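Local coordinates for CBS domain-containing protein (Thermoplasma acidophilum DSM 1728, PDB 1PVM) that is of unknown function but joins a pair of CBS domains to a zinc-ribbon-like domain that binds a metal ion, at residues Val45-Asp48 with Asn49-Val53; Phe173-Asn177 with Pro178-Tyr182. All blocks are in the same frame, centred on the assembly; numbering follows the deposited sequence.

In the fold
The two contacts are local chain reversals in two different domains, a CBS domain and the zinc-ribbon-like domain, and they show how differently a short reversal of chain can be fixed. In contact 1 (Val45-Asp48 with Asn49-Val53) a carboxylate and a lysine tie down the tip of a beta hairpin within the first CBS domain, away from the metal site. In contact 2 (Phe173-Asn177 with Pro178-Tyr182) the turn is gripped by backbone bonds and a mercury ion, which Cys175 and Cys180 share with Cys152 and Cys155. The centres of the contacts are about 22 Å apart and their nearest atoms about 11 Å, so the two do not touch; contact 1 closes before contact 2 opens along the chain.

Contact 1 (Val45-Asp48 with Asn49-Val53); sequences VKDD and NGNDV
With chi1 at 59°, Asp47 holds its CG between its own backbone N and carbonyl carbon, which swings the carboxylate across the reversal towards Asn51; the chain of Lys46 runs extended to CE and then bends at chi4 (-64°), bringing NZ down on Asp52. One oxygen of Asp47 serves the backbone: OD1 accepts from Asn49 N at 2.8 Å and from Asn51 N at 2.9 Å, the two donors arriving from opposite faces of the carboxylate. The other, OD2, offers its syn lone pair to Asn51 ND2 at 2.7 Å, and the bond lies close to the amide plane of Asn51. Three bonds thus fix the rotation of this carboxylate, whose plane stands 78° from that amide. Lys46 lies alongside Asp52, pointing the same way, and its NZ forms a salt bridge with Asp52 OD1 at 2.7 Å, approaching from above the carboxylate plane; the same NZ also bonds Gly50 O at 3.0 Å. Across the base of the turn Asp47 N gives a hydrogen bond to Asn51 O, and between the strands Val53 N gives one to Val45 O at 2.8 Å. Within the turn, the carboxylate of Asp48 is hydrogen-bonded to Asn23 and Trp24. The type I turn from Asp47 to Gly50, with an Asx turn built on Asp47 OD1, closes the antiparallel hairpin of strands 42-46 and 52-57 in the CBS fold.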
loop_
_atom_site.group_PDB
_atom_site.type_symbol
_atom_site.label_atom_id
_atom_site.label_comp_id
_atom_site.label_asym_id
_atom_site.label_seq_id
_atom_site.Cartn_x
_atom_site.Cartn_y
_atom_site.Cartn_z
ATOM N N VAL B 45 6.127 -0.122 -16.083
ATOM C CA VAL B 45 5.241 0.337 -17.146
ATOM C C VAL B 45 6.024 0.749 -18.391
ATOM O O VAL B 45 7.008 1.484 -18.298
ATOM C CB VAL B 45 4.390 1.536 -16.690
ATOM C CG1 VAL B 45 3.336 1.838 -17.741
ATOM C CG2 VAL B 45 3.749 1.247 -15.341
ATOM N N LYS B 46 5.579 0.270 -19.550
ATOM C CA LYS B 46 6.221 0.593 -20.820
ATOM C C LYS B 46 5.255 1.333 -21.732
ATOM O O LYS B 46 4.041 1.132 -21.640
ATOM C CB LYS B 46 6.659 -0.683 -21.541
ATOM C CG LYS B 46 7.901 -1.352 -20.989
ATOM C CD LYS B 46 8.268 -2.554 -21.851
ATOM C CE LYS B 46 9.568 -3.200 -21.405
ATOM N NZ LYS B 46 10.726 -2.288 -21.575
ATOM N N ASP B 47 5.783 2.192 -22.603
ATOM C CA ASP B 47 4.920 2.889 -23.550
ATOM C C ASP B 47 4.704 1.952 -24.735
ATOM O O ASP B 47 4.988 0.757 -24.639
ATOM C CB ASP B 47 5.512 4.234 -24.007
ATOM C CG ASP B 47 6.877 4.104 -24.675
ATOM O OD1 ASP B 47 7.234 2.998 -25.130
ATOM O OD2 ASP B 47 7.587 5.137 -24.759
ATOM N N ASP B 48 4.211 2.481 -25.847
ATOM C CA ASP B 48 3.932 1.651 -27.016
ATOM C C ASP B 48 5.142 1.290 -27.874
ATOM O O ASP B 48 5.028 0.531 -28.838
ATOM C CB ASP B 48 2.856 2.325 -27.863
ATOM C CG ASP B 48 1.575 2.537 -27.084
ATOM O OD1 ASP B 48 1.119 1.564 -26.445
ATOM O OD2 ASP B 48 1.026 3.659 -27.104
ATOM N N ASN B 49 6.302 1.813 -27.502
ATOM C CA ASN B 49 7.527 1.542 -28.236
ATOM C C ASN B 49 8.518 0.737 -27.401
ATOM O O ASN B 49 9.672 0.572 -27.787
ATOM C CB ASN B 49 8.154 2.862 -28.682
ATOM C CG ASN B 49 7.271 3.621 -29.650
ATOM O OD1 ASN B 49 7.423 4.827 -29.834
ATOM N ND2 ASN B 49 6.344 2.912 -30.286
ATOM N N GLY B 50 8.065 0.240 -26.252
ATOM C CA GLY B 50 8.932 -0.560 -25.404
ATOM C C GLY B 50 9.834 0.200 -24.447
ATOM O O GLY B 50 10.738 -0.385 -23.861
ATOM N N ASN B 51 9.605 1.498 -24.289
ATOM C CA ASN B 51 10.410 2.302 -23.370
ATOM C C ASN B 51 9.835 2.193 -21.959
ATOM O O ASN B 51 8.618 2.242 -21.780
ATOM C CB ASN B 51 10.391 3.772 -23.792
ATOM C CG ASN B 51 10.819 3.972 -25.227
ATOM O OD1 ASN B 51 11.911 3.557 -25.630
ATOM N ND2 ASN B 51 9.960 4.614 -26.012
ATOM N N ASP B 52 10.705 2.048 -20.962
ATOM C CA ASP B 52 10.271 1.949 -19.568
ATOM C C ASP B 52 9.984 3.363 -19.080
ATOM O O ASP B 52 10.902 4.147 -18.856
ATOM C CB ASP B 52 11.370 1.306 -18.729
ATOM C CG ASP B 52 11.713 -0.094 -19.204
ATOM O OD1 ASP B 52 10.819 -0.964 -19.198
ATOM O OD2 ASP B 52 12.878 -0.322 -19.590
ATOM N N VAL B 53 8.704 3.679 -18.905
ATOM C CA VAL B 53 8.304 5.025 -18.518
ATOM C C VAL B 53 7.865 5.244 -17.078
ATOM O O VAL B 53 7.714 6.382 -16.645
ATOM C CB VAL B 53 7.179 5.539 -19.457
ATOM C CG1 VAL B 53 7.714 5.673 -20.886
ATOM C CG2 VAL B 53 5.984 4.577 -19.420
#

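Contact 2 (Phe173-Asn177 with Pro178-Tyr182); sequences FRCSN and PACDY. With HG (mercury (II) ion), chain D.
The chain doubles back from Cys175 to Tyr182 through a type I turn spanning Asn177 to Cys180, closed at its tip by Cys180 N to Asn177 O (2.9 Å) and at its base by Cys175 N to Tyr182 O (3.0 Å), the latter almost straight at 176°. Cys175 and Cys180 turn their side chains inward from the two arms of this loop. With SG anti to the backbone N in each (chi1 177° and -176°) and the two arms facing each other, both sulfurs reach the same mercury ion. Cys175 SG binds it at 2.6 Å and Cys180 SG at 2.5 Å, while Cys152 and Cys155 supply the other two sulfurs. Two cysteine-bearing segments clasping one metal, the second of them leading out of a two-stranded hairpin, is consistent with the zinc-ribbon-like domain to which this segment belongs; ferrous iron has been found bound to the same four cysteines, and zinc is predicted to bind there. Asn177 N donates to Cys175 SG at 3.2 Å, an N-H...S bond of the kind found in such metal knuckles, which may draw off some of the sulfur's negative charge. The side chain of Asn177 then folds back over its own turn: OD1 accepts from Ala179 N at 3.0 Å, met from above the carbonyl plane, making an Asx-Pro turn with Pro178. Its CB packs against CB of Cys180, and its side chain also touches Cys155 and Val157. On the other arm, Tyr182 lays its CB 4.1 Å from Cys175 CB; its ring extends past Cys152 and Pro153, and OH bonds Glu184. Inside the loop a water accepts from Tyr182 N at 3.1 Å and lies within hydrogen-bonding distance of the carbonyl oxygens of Cys175 and Cys180.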
loop_
_atom_site.group_PDB
_atom_site.type_symbol
_atom_site.label_atom_id
_atom_site.label_comp_id
_atom_site.label_asym_id
_atom_site.label_seq_id
_atom_site.Cartn_x
_atom_site.Cartn_y
_atom_site.Cartn_z
ATOM N N PHE B 173 -2.894 17.076 -13.285
ATOM C CA PHE B 173 -1.590 17.314 -12.693
ATOM C C PHE B 173 -1.024 18.231 -13.762
ATOM O O PHE B 173 -1.072 17.913 -14.953
ATOM C CB PHE B 173 -0.760 16.034 -12.557
ATOM C CG PHE B 173 -0.973 15.320 -11.251
ATOM C CD1 PHE B 173 -2.005 14.396 -11.106
ATOM C CD2 PHE B 173 -0.181 15.616 -10.146
ATOM C CE1 PHE B 173 -2.250 13.780 -9.879
ATOM C CE2 PHE B 173 -0.421 15.003 -8.913
ATOM C CZ PHE B 173 -1.462 14.083 -8.785
ATOM N N ARG B 174 -0.525 19.380 -13.335
ATOM C CA ARG B 174 -0.003 20.382 -14.255
ATOM C C ARG B 174 1.497 20.572 -14.115
ATOM O O ARG B 174 2.021 20.628 -13.008
ATOM C CB ARG B 174 -0.723 21.706 -13.990
ATOM C CG ARG B 174 -0.253 22.895 -14.805
ATOM C CD ARG B 174 -1.035 24.135 -14.376
ATOM N NE ARG B 174 -2.474 23.896 -14.471
ATOM C CZ ARG B 174 -3.399 24.520 -13.745
ATOM N NH1 ARG B 174 -3.044 25.437 -12.850
ATOM N NH2 ARG B 174 -4.683 24.219 -13.909
ATOM N N CYS B 175 2.185 20.673 -15.244
ATOM C CA CYS B 175 3.625 20.878 -15.224
ATOM C C CYS B 175 3.973 22.243 -14.628
ATOM O O CYS B 175 3.338 23.254 -14.946
ATOM C CB CYS B 175 4.182 20.785 -16.639
ATOM S SG CYS B 175 5.947 21.124 -16.703
ATOM N N SER B 176 4.989 22.269 -13.773
ATOM C CA SER B 176 5.416 23.507 -13.129
ATOM C C SER B 176 6.413 24.298 -13.977
ATOM O O SER B 176 6.825 25.390 -13.591
ATOM C CB SER B 176 6.047 23.199 -11.774
ATOM O OG SER B 176 7.258 22.485 -11.952
ATOM N N ASN B 177 6.809 23.746 -15.119
ATOM C CA ASN B 177 7.752 24.430 -16.004
ATOM C C ASN B 177 7.037 25.617 -16.664
ATOM O O ASN B 177 6.069 25.439 -17.405
ATOM C CB ASN B 177 8.260 23.462 -17.081
ATOM C CG ASN B 177 9.307 24.087 -17.998
ATOM O OD1 ASN B 177 9.509 25.302 -18.003
ATOM N ND2 ASN B 177 9.969 23.251 -18.788
ATOM N N PRO B 178 7.507 26.847 -16.393
ATOM C CA PRO B 178 6.904 28.058 -16.966
ATOM C C PRO B 178 6.850 28.030 -18.491
ATOM O O PRO B 178 5.844 28.408 -19.092
ATOM C CB PRO B 178 7.812 29.172 -16.447
ATOM C CG PRO B 178 8.277 28.638 -15.131
ATOM C CD PRO B 178 8.601 27.200 -15.471
ATOM N N ALA B 179 7.937 27.571 -19.104
ATOM C CA ALA B 179 8.035 27.501 -20.557
ATOM C C ALA B 179 7.222 26.362 -21.148
ATOM O O ALA B 179 7.155 26.216 -22.368
ATOM C CB ALA B 179 9.495 27.363 -20.973
ATOM N N CYS B 180 6.604 25.552 -20.293
ATOM C CA CYS B 180 5.808 24.434 -20.784
ATOM C C CYS B 180 4.338 24.516 -20.434
ATOM O O CYS B 180 3.957 24.965 -19.353
ATOM C CB CYS B 180 6.345 23.101 -20.263
ATOM S SG CYS B 180 5.444 21.681 -20.950
ATOM N N ASP B 181 3.520 24.054 -21.370
ATOM C CA ASP B 181 2.078 24.038 -21.211
ATOM C C ASP B 181 1.628 22.584 -21.311
ATOM O O ASP B 181 1.313 22.099 -22.395
ATOM C CB ASP B 181 1.431 24.872 -22.319
ATOM C CG ASP B 181 -0.077 24.927 -22.205
ATOM O OD1 ASP B 181 -0.579 25.346 -21.138
ATOM O OD2 ASP B 181 -0.760 24.559 -23.187
ATOM N N TYR B 182 1.630 21.885 -20.181
ATOM C CA TYR B 182 1.210 20.492 -20.157
ATOM C C TYR B 182 0.351 20.199 -18.935
ATOM O O TYR B 182 0.682 20.598 -17.826
ATOM C CB TYR B 182 2.419 19.553 -20.140
ATOM C CG TYR B 182 2.032 18.090 -20.154
ATOM C CD1 TYR B 182 1.662 17.461 -21.342
ATOM C CD2 TYR B 182 1.993 17.343 -18.973
ATOM C CE1 TYR B 182 1.261 16.124 -21.359
ATOM C CE2 TYR B 182 1.591 16.003 -18.977
ATOM C CZ TYR B 182 1.226 15.402 -20.175
ATOM O OH TYR B 182 0.822 14.085 -20.197
HETATM HG HG HG D . 6.319 20.198 -19.066
HETATM O O HOH W 1 2.024 23.642 -17.640
#